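Side-chain contacts in molybdopterin adenylyltransferase (Pyrococcus furiosus, PDB 4LHB), which catalyses the adenylylation of molybdopterin by ATP, releasing diphosphate, as a step in the biosynthesis of the molybdenum cofactor: residues 37-40 and 46-49; 53-58 and 92-97. All blocks are in the same frame, centred on the assembly; numbering follows the deposited sequence.

Contact 1: 37-40 and 46-49; sequences TVSD and ERED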
# COMPACT_ATOMS: atom_id res chain seq x y z
N THR C 37 7.67 1.81 27.10
CA THR C 37 9.03 1.49 26.66
C THR C 37 8.97 0.04 26.15
O THR C 37 8.41 -0.82 26.80
CB THR C 37 10.11 1.73 27.77
OG1 THR C 37 10.33 0.54 28.51
CG2 THR C 37 9.69 2.79 28.72
N VAL C 38 9.46 -0.20 24.94
CA VAL C 38 9.43 -1.55 24.41
C VAL C 38 10.85 -2.17 24.38
O VAL C 38 11.76 -1.67 23.69
CB VAL C 38 8.63 -1.64 23.07
CG1 VAL C 38 7.73 -0.41 22.86
CG2 VAL C 38 9.51 -1.90 21.89
N SER C 39 11.01 -3.24 25.18
CA SER C 39 12.32 -3.86 25.45
C SER C 39 12.16 -5.28 26.02
O SER C 39 11.63 -5.46 27.13
CB SER C 39 13.12 -3.03 26.49
OG SER C 39 14.49 -3.47 26.60
N ASP C 40 12.64 -6.27 25.27
CA ASP C 40 12.61 -7.65 25.76
C ASP C 40 13.35 -7.70 27.10
O ASP C 40 12.76 -8.12 28.11
CB ASP C 40 13.19 -8.62 24.72
CG ASP C 40 12.16 -9.06 23.68
OD1 ASP C 40 12.55 -9.54 22.60
OD2 ASP C 40 10.95 -8.96 23.94
N GLU C 46 15.88 -7.17 33.46
CA GLU C 46 17.31 -7.40 33.29
C GLU C 46 18.09 -6.14 33.01
O GLU C 46 19.20 -5.99 33.48
CB GLU C 46 17.59 -8.45 32.19
CG GLU C 46 16.42 -9.41 31.86
CD GLU C 46 16.82 -10.87 31.66
OE1 GLU C 46 16.98 -11.32 30.50
OE2 GLU C 46 16.93 -11.58 32.69
N ARG C 47 17.53 -5.24 32.20
CA ARG C 47 18.11 -3.92 31.99
C ARG C 47 17.14 -2.97 32.68
O ARG C 47 15.93 -3.19 32.67
CB ARG C 47 18.28 -3.61 30.49
CG ARG C 47 18.61 -2.16 30.13
CD ARG C 47 19.38 -1.98 28.81
NE ARG C 47 18.76 -2.68 27.66
CZ ARG C 47 17.90 -2.14 26.78
NH1 ARG C 47 17.48 -0.88 26.89
NH2 ARG C 47 17.43 -2.89 25.77
N GLU C 48 17.69 -1.95 33.35
CA GLU C 48 16.89 -0.93 34.01
C GLU C 48 16.39 0.02 32.92
O GLU C 48 17.16 0.39 32.03
CB GLU C 48 17.77 -0.15 34.99
CG GLU C 48 17.10 0.90 35.86
CD GLU C 48 18.12 1.71 36.70
OE1 GLU C 48 17.69 2.69 37.36
OE2 GLU C 48 19.35 1.38 36.70
N ASP C 49 15.11 0.38 32.99
CA ASP C 49 14.55 1.37 32.05
C ASP C 49 14.91 2.82 32.43
O ASP C 49 14.32 3.38 33.36
CB ASP C 49 13.04 1.24 32.02
CG ASP C 49 12.41 2.14 31.01
OD1 ASP C 49 13.12 2.63 30.11
OD2 ASP C 49 11.19 2.33 31.10
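T37 and D49 approach from opposite directions, and S39 meets R47 beside them, where strand 32-38 gives way to two successive helix starts. Each start has its own cap: S39, the N-cap of helix 40-44, accepts from G42 N through OG, and D49, just ahead of helix 51-60, caps G52 N with OD1. Short side chains with an oxygen close to the backbone suit both places. In D49 the first torsion turns CG away from the backbone N (chi1 -175°), which carries the carboxylate toward the strand while OD1 still reaches G52 N. The other oxygen, OD2, takes a weak hydrogen bond from T37 OG1 at 3.3 Å; the place of OD2 is less certain in the model, so this bond is doubtful, and its firmer partner is Y68 OH. A threonine suits this strand end, since it supplies a hydroxyl for the carboxylate and a branched carbon body to pack on Y68 and I70. R47 lies nearer solvent, its chain bent at chi3 (51°), which brings one face of the guanidinium up to S39, with S39 OG 3.7 Å from R47 CZ. Although S39 OG comes within 3.1 Å of R47 NH2, the angle is too poor for a hydrogen bond.

Contact 2: 53-58 and 92-97; sequences PLIIEE and VVVTTG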
# COMPACT_ATOMS: atom_id res chain seq x y z
N PRO C 53 11.29 6.75 32.16
CA PRO C 53 11.28 7.75 33.26
C PRO C 53 11.71 9.14 32.85
O PRO C 53 11.12 10.12 33.32
CB PRO C 53 12.25 7.15 34.29
CG PRO C 53 12.08 5.68 34.09
CD PRO C 53 12.00 5.51 32.58
N LEU C 54 12.73 9.23 32.01
CA LEU C 54 13.10 10.53 31.46
C LEU C 54 11.88 11.17 30.76
O LEU C 54 11.47 12.27 31.12
CB LEU C 54 14.29 10.40 30.51
CG LEU C 54 14.75 11.70 29.83
CD1 LEU C 54 14.89 12.85 30.85
CD2 LEU C 54 16.06 11.42 29.08
N ILE C 55 11.28 10.45 29.80
CA ILE C 55 10.08 10.92 29.08
C ILE C 55 9.00 11.36 30.07
O ILE C 55 8.37 12.39 29.86
CB ILE C 55 9.48 9.86 28.08
CG1 ILE C 55 10.47 9.51 26.95
CG2 ILE C 55 8.20 10.31 27.41
CD1 ILE C 55 10.25 8.11 26.38
N ILE C 56 8.79 10.58 31.13
CA ILE C 56 7.76 10.91 32.10
C ILE C 56 8.12 12.21 32.85
O ILE C 56 7.26 13.01 33.14
CB ILE C 56 7.54 9.77 33.13
CG1 ILE C 56 6.98 8.53 32.44
CG2 ILE C 56 6.58 10.17 34.26
CD1 ILE C 56 7.21 7.29 33.26
N GLU C 57 9.39 12.38 33.17
CA GLU C 57 9.83 13.56 33.88
C GLU C 57 9.57 14.76 33.02
O GLU C 57 8.89 15.68 33.43
CB GLU C 57 11.31 13.47 34.20
CG GLU C 57 11.81 14.37 35.32
CD GLU C 57 13.29 14.15 35.59
OE1 GLU C 57 13.66 13.91 36.77
OE2 GLU C 57 14.10 14.19 34.63
N GLU C 58 10.10 14.73 31.79
CA GLU C 58 10.06 15.88 30.91
C GLU C 58 8.67 16.29 30.51
O GLU C 58 8.35 17.49 30.45
CB GLU C 58 10.86 15.61 29.67
CG GLU C 58 12.34 15.57 29.97
CD GLU C 58 12.96 16.95 30.18
OE1 GLU C 58 12.32 17.99 29.90
OE2 GLU C 58 14.12 16.98 30.61
N VAL C 92 -1.75 12.01 23.99
CA VAL C 92 -0.42 11.87 23.45
C VAL C 92 0.19 10.58 24.04
O VAL C 92 -0.02 10.28 25.21
CB VAL C 92 0.50 13.01 23.86
CG1 VAL C 92 1.86 12.83 23.24
CG2 VAL C 92 -0.11 14.37 23.51
N VAL C 93 0.88 9.78 23.23
CA VAL C 93 1.51 8.56 23.71
C VAL C 93 2.87 8.47 23.07
O VAL C 93 3.02 8.66 21.86
CB VAL C 93 0.75 7.30 23.31
CG1 VAL C 93 1.58 6.08 23.69
CG2 VAL C 93 -0.64 7.26 23.94
N VAL C 94 3.87 8.16 23.88
CA VAL C 94 5.19 8.05 23.37
C VAL C 94 5.81 6.73 23.72
O VAL C 94 5.79 6.27 24.86
CB VAL C 94 6.04 9.28 23.69
CG1 VAL C 94 5.37 10.17 24.70
CG2 VAL C 94 7.49 8.94 23.94
N THR C 95 6.29 6.06 22.68
CA THR C 95 6.86 4.75 22.82
C THR C 95 8.30 5.02 22.68
O THR C 95 8.72 5.83 21.81
CB THR C 95 6.35 3.79 21.71
OG1 THR C 95 6.77 4.26 20.39
CG2 THR C 95 4.86 3.73 21.79
N THR C 96 9.08 4.32 23.50
CA THR C 96 10.51 4.24 23.27
C THR C 96 11.01 2.80 23.06
O THR C 96 10.70 1.92 23.83
CB THR C 96 11.30 4.90 24.42
OG1 THR C 96 12.69 4.68 24.18
CG2 THR C 96 10.86 4.37 25.81
N GLY C 97 11.79 2.59 22.02
CA GLY C 97 12.32 1.25 21.71
C GLY C 97 11.56 0.50 20.59
O GLY C 97 10.36 0.72 20.35
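No ring or other flat side-chain group takes part where I55 meets V94 and T96, so there are no ring faces or edges to match: methyls press on methyls. I55 and V94 reach toward each other tip to tip, with I55 CD1 3.8 Å from V94 CG2 and I55 CG2 3.9 Å from V94 CG1. In I55, CG1 sits beside the backbone N (chi1 -63°) and the chain then extends, which carries I55 CD1 on to T96 CG2, also at 3.8 Å. This is helix-on-sheet packing in an alpha/beta fold: helix 51-60, part of the beta-alpha-beta crossover from strand 32-38 to strand 64-71, lies against strand 92-96. Alternation along the strand turns V94 and T96 to this helix and T95 away from it, onto T107 and I111. Branched residues suit the extended strand and fill the interface, while V166 of helix 163-184 touches both I55 and T96. With I55 cut back to an alanine, the gap between helix and strand would probably widen, and V94 CG2 and T96 CG2 would lose the methyl that packs on them. Threonine serves two neighbours at once: T96 CG2 faces the isoleucine, while T96 OG1 is hydrogen-bonded to P160 O.

Overall arrangement
Contacts 1 and 2 meet across two neighbouring parallel strands, 32-38 and 92-96, with their centres about 13 Å apart. A probable hydrogen bond of 2.7 Å from V38 N to T96 O joins the strands, and T37 CB packs 3.4 Å from T96 CG2. A second link runs through helix 51-60, which D49 caps in contact 1 and whose I55 enters the core in contact 2. The centre of contact 2 is about 7 Å from the centre of the chain, that of contact 1 about 15 Å, where D40 OD2 is hydrogen-bonded to Q150 NE2 of the second subunit. The two parallel strands finish at the same, C-terminal end of the sheet; as in MoaB/Mog relatives, that end, with the glycine-rich turn beginning at G97, is probably part of the molybdopterin pocket.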